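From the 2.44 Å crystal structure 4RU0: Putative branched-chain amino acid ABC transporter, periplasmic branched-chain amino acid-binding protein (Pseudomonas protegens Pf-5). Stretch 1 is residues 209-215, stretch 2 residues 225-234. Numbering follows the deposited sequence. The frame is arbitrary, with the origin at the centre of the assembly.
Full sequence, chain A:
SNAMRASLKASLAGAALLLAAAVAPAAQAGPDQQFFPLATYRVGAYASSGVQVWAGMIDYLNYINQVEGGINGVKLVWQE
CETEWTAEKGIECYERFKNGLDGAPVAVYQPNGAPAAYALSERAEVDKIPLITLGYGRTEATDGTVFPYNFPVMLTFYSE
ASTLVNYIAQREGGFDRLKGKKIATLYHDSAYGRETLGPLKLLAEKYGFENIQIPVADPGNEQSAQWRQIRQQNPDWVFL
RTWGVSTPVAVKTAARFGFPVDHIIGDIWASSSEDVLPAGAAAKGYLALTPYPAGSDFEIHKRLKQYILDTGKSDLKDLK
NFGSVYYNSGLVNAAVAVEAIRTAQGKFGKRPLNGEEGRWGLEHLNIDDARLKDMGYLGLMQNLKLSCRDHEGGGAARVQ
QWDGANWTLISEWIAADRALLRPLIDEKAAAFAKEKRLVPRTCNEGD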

# COMPACT_ATOMS: atom_id res chain seq x y z
N PHE A 209 -24.10 -9.93 -7.53
CA PHE A 209 -23.23 -10.76 -8.35
C PHE A 209 -22.88 -12.03 -7.58
O PHE A 209 -22.87 -12.05 -6.36
CB PHE A 209 -21.97 -10.00 -8.80
CG PHE A 209 -21.08 -9.57 -7.66
CD1 PHE A 209 -20.14 -10.43 -7.12
CD2 PHE A 209 -21.16 -8.27 -7.17
CE1 PHE A 209 -19.32 -10.02 -6.08
CE2 PHE A 209 -20.34 -7.86 -6.13
CZ PHE A 209 -19.42 -8.73 -5.59
N GLU A 210 -22.60 -13.11 -8.30
CA GLU A 210 -22.21 -14.35 -7.66
C GLU A 210 -20.80 -14.22 -7.09
O GLU A 210 -19.84 -13.94 -7.81
CB GLU A 210 -22.30 -15.52 -8.64
CG GLU A 210 -22.24 -16.88 -7.98
CD GLU A 210 -22.46 -18.01 -8.96
OE1 GLU A 210 -23.26 -17.84 -9.91
OE2 GLU A 210 -21.85 -19.08 -8.78
N ASN A 211 -20.67 -14.41 -5.78
CA ASN A 211 -19.40 -14.27 -5.08
C ASN A 211 -18.69 -15.62 -4.92
O ASN A 211 -18.99 -16.38 -4.01
CB ASN A 211 -19.65 -13.63 -3.71
CG ASN A 211 -18.39 -13.53 -2.87
OD1 ASN A 211 -17.27 -13.49 -3.39
ND2 ASN A 211 -18.57 -13.48 -1.55
N ILE A 212 -17.76 -15.90 -5.82
CA ILE A 212 -17.05 -17.17 -5.80
C ILE A 212 -15.69 -17.00 -5.11
O ILE A 212 -14.85 -16.22 -5.56
CB ILE A 212 -16.84 -17.73 -7.23
CG1 ILE A 212 -18.19 -17.90 -7.93
CG2 ILE A 212 -16.07 -19.04 -7.20
CD1 ILE A 212 -18.07 -18.33 -9.38
N GLN A 213 -15.49 -17.73 -4.02
CA GLN A 213 -14.26 -17.64 -3.24
C GLN A 213 -13.41 -18.91 -3.35
O GLN A 213 -13.84 -19.99 -2.94
CB GLN A 213 -14.59 -17.36 -1.77
CG GLN A 213 -15.18 -15.97 -1.51
CD GLN A 213 -14.20 -14.84 -1.82
OE1 GLN A 213 -12.99 -15.05 -1.89
NE2 GLN A 213 -14.72 -13.64 -2.02
N ILE A 214 -12.21 -18.79 -3.91
CA ILE A 214 -11.38 -19.96 -4.18
C ILE A 214 -9.99 -19.85 -3.55
O ILE A 214 -9.16 -19.07 -4.01
CB ILE A 214 -11.22 -20.19 -5.70
CG1 ILE A 214 -12.59 -20.29 -6.38
CG2 ILE A 214 -10.42 -21.44 -5.95
CD1 ILE A 214 -12.52 -20.25 -7.90
N PRO A 215 -9.75 -20.62 -2.48
CA PRO A 215 -8.46 -20.58 -1.78
C PRO A 215 -7.34 -21.31 -2.51
O PRO A 215 -7.59 -22.28 -3.23
CB PRO A 215 -8.77 -21.29 -0.45
CG PRO A 215 -9.91 -22.19 -0.76
CD PRO A 215 -10.74 -21.47 -1.79
N ALA A 225 -6.74 -27.52 -9.90
CA ALA A 225 -8.10 -27.70 -9.42
C ALA A 225 -8.83 -26.36 -9.46
O ALA A 225 -9.97 -26.28 -9.94
CB ALA A 225 -8.11 -28.27 -8.02
N GLN A 226 -8.16 -25.32 -8.97
CA GLN A 226 -8.71 -23.98 -8.95
C GLN A 226 -9.12 -23.51 -10.35
O GLN A 226 -10.26 -23.07 -10.56
CB GLN A 226 -7.70 -23.00 -8.34
CG GLN A 226 -7.51 -23.15 -6.83
CD GLN A 226 -6.60 -24.30 -6.44
OE1 GLN A 226 -6.13 -25.06 -7.29
NE2 GLN A 226 -6.32 -24.42 -5.15
N TRP A 227 -8.21 -23.62 -11.31
CA TRP A 227 -8.50 -23.11 -12.65
C TRP A 227 -9.38 -24.06 -13.46
O TRP A 227 -9.99 -23.65 -14.44
CB TRP A 227 -7.19 -22.81 -13.38
CG TRP A 227 -6.57 -21.58 -12.82
CD1 TRP A 227 -5.56 -21.50 -11.89
CD2 TRP A 227 -6.97 -20.23 -13.09
NE1 TRP A 227 -5.30 -20.19 -11.59
CE2 TRP A 227 -6.14 -19.39 -12.31
CE3 TRP A 227 -7.93 -19.65 -13.92
CZ2 TRP A 227 -6.26 -18.00 -12.34
CZ3 TRP A 227 -8.05 -18.27 -13.94
CH2 TRP A 227 -7.21 -17.46 -13.16
N ARG A 228 -9.48 -25.31 -13.03
CA ARG A 228 -10.46 -26.23 -13.58
C ARG A 228 -11.85 -25.79 -13.13
O ARG A 228 -12.81 -25.80 -13.90
CB ARG A 228 -10.18 -27.67 -13.13
CG ARG A 228 -11.23 -28.68 -13.52
CD ARG A 228 -10.76 -30.11 -13.23
NE ARG A 228 -10.70 -30.40 -11.80
CZ ARG A 228 -9.57 -30.56 -11.10
NH1 ARG A 228 -8.39 -30.47 -11.69
NH2 ARG A 228 -9.64 -30.83 -9.80
N GLN A 229 -11.95 -25.37 -11.88
CA GLN A 229 -13.20 -24.84 -11.36
C GLN A 229 -13.60 -23.56 -12.10
O GLN A 229 -14.76 -23.39 -12.47
CB GLN A 229 -13.08 -24.57 -9.87
CG GLN A 229 -14.31 -23.91 -9.28
CD GLN A 229 -14.19 -23.70 -7.78
OE1 GLN A 229 -13.35 -24.32 -7.13
NE2 GLN A 229 -15.03 -22.83 -7.23
N ILE A 230 -12.62 -22.69 -12.32
CA ILE A 230 -12.86 -21.41 -12.97
C ILE A 230 -13.29 -21.60 -14.42
O ILE A 230 -14.17 -20.89 -14.91
CB ILE A 230 -11.61 -20.51 -12.89
CG1 ILE A 230 -11.46 -19.96 -11.47
CG2 ILE A 230 -11.68 -19.37 -13.90
CD1 ILE A 230 -10.10 -19.37 -11.17
N ARG A 231 -12.70 -22.57 -15.12
CA ARG A 231 -13.14 -22.84 -16.49
C ARG A 231 -14.57 -23.39 -16.50
O ARG A 231 -15.36 -23.04 -17.38
CB ARG A 231 -12.18 -23.80 -17.20
CG ARG A 231 -12.46 -23.90 -18.70
CD ARG A 231 -11.51 -24.87 -19.38
NE ARG A 231 -11.89 -25.17 -20.76
CZ ARG A 231 -11.48 -24.48 -21.83
NH1 ARG A 231 -10.69 -23.43 -21.68
NH2 ARG A 231 -11.87 -24.85 -23.04
N GLN A 232 -14.90 -24.26 -15.54
CA GLN A 232 -16.26 -24.79 -15.41
C GLN A 232 -17.28 -23.69 -15.16
O GLN A 232 -18.32 -23.62 -15.80
CB GLN A 232 -16.34 -25.82 -14.28
CG GLN A 232 -15.79 -27.21 -14.61
CD GLN A 232 -15.58 -28.05 -13.37
OE1 GLN A 232 -15.50 -27.52 -12.25
NE2 GLN A 232 -15.48 -29.36 -13.54
N GLN A 233 -16.99 -22.81 -14.20
CA GLN A 233 -17.95 -21.79 -13.82
C GLN A 233 -17.92 -20.60 -14.77
O GLN A 233 -18.89 -19.84 -14.83
CB GLN A 233 -17.69 -21.35 -12.38
CG GLN A 233 -18.13 -22.38 -11.34
CD GLN A 233 -17.74 -21.99 -9.93
OE1 GLN A 233 -16.58 -21.69 -9.66
NE2 GLN A 233 -18.71 -21.99 -9.02
N ASN A 234 -16.83 -20.45 -15.52
CA ASN A 234 -16.63 -19.33 -16.45
C ASN A 234 -17.09 -17.97 -15.90
O ASN A 234 -18.02 -17.36 -16.43
CB ASN A 234 -17.34 -19.62 -17.78
CG ASN A 234 -17.03 -18.58 -18.85
OD1 ASN A 234 -17.88 -18.25 -19.68
ND2 ASN A 234 -15.81 -18.06 -18.83
O HOH W 1 -21.17 -20.83 -10.98
O HOH W 2 -15.31 -22.05 -4.52

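Glutamines do most of the helix's work in this contact: Gln226, Gln229 and Gln233 all point toward the strand. Gln226 packs through its carbons and bonds through its amide, whereas the amides of Gln229 and Gln233 lie against isoleucine carbons while bonding to each other and to water. Strand 210-215 and helix 225-233 run nearly antiparallel, at 161°, with axes 9.4 Å apart at closest approach. The strand's alternation sends Glu210, Ile212 and Ile214 toward the helix and turns Gln213 away.

Ile214, with the largest covered area, is the centre. Ile214 CG2 rests 3.5 Å from Gln226 CG, and Ile214 CD1 meets Ile230 CG1 at 3.7 Å, a purely apolar pair reached by the end of a side chain that leaves the helix sideways. Gln226 then turns its amide to the strand backbone: Gln226 NE2 donates to Pro215 O at 3.1 Å and 175°, almost perfectly linear.

One helical turn apart, Gln229 NE2 donates to Gln233 OE1 at 3.1 Å, beside Ile212 CG2, which lies 3.7 Å from Gln233 OE1. A water accepts from Gln229 NE2 at 2.8 Å and donates to Gln213 O at 3.0 Å. The rule: a glutamine amide can lie against a strand's aliphatic carbons when its donor is paired along the helix or with water. At the exposed edge, Glu210 OE2 and Gln233 NE2 stand 4.3 Å apart, linked through a second water whose bond to the glutamine is weak.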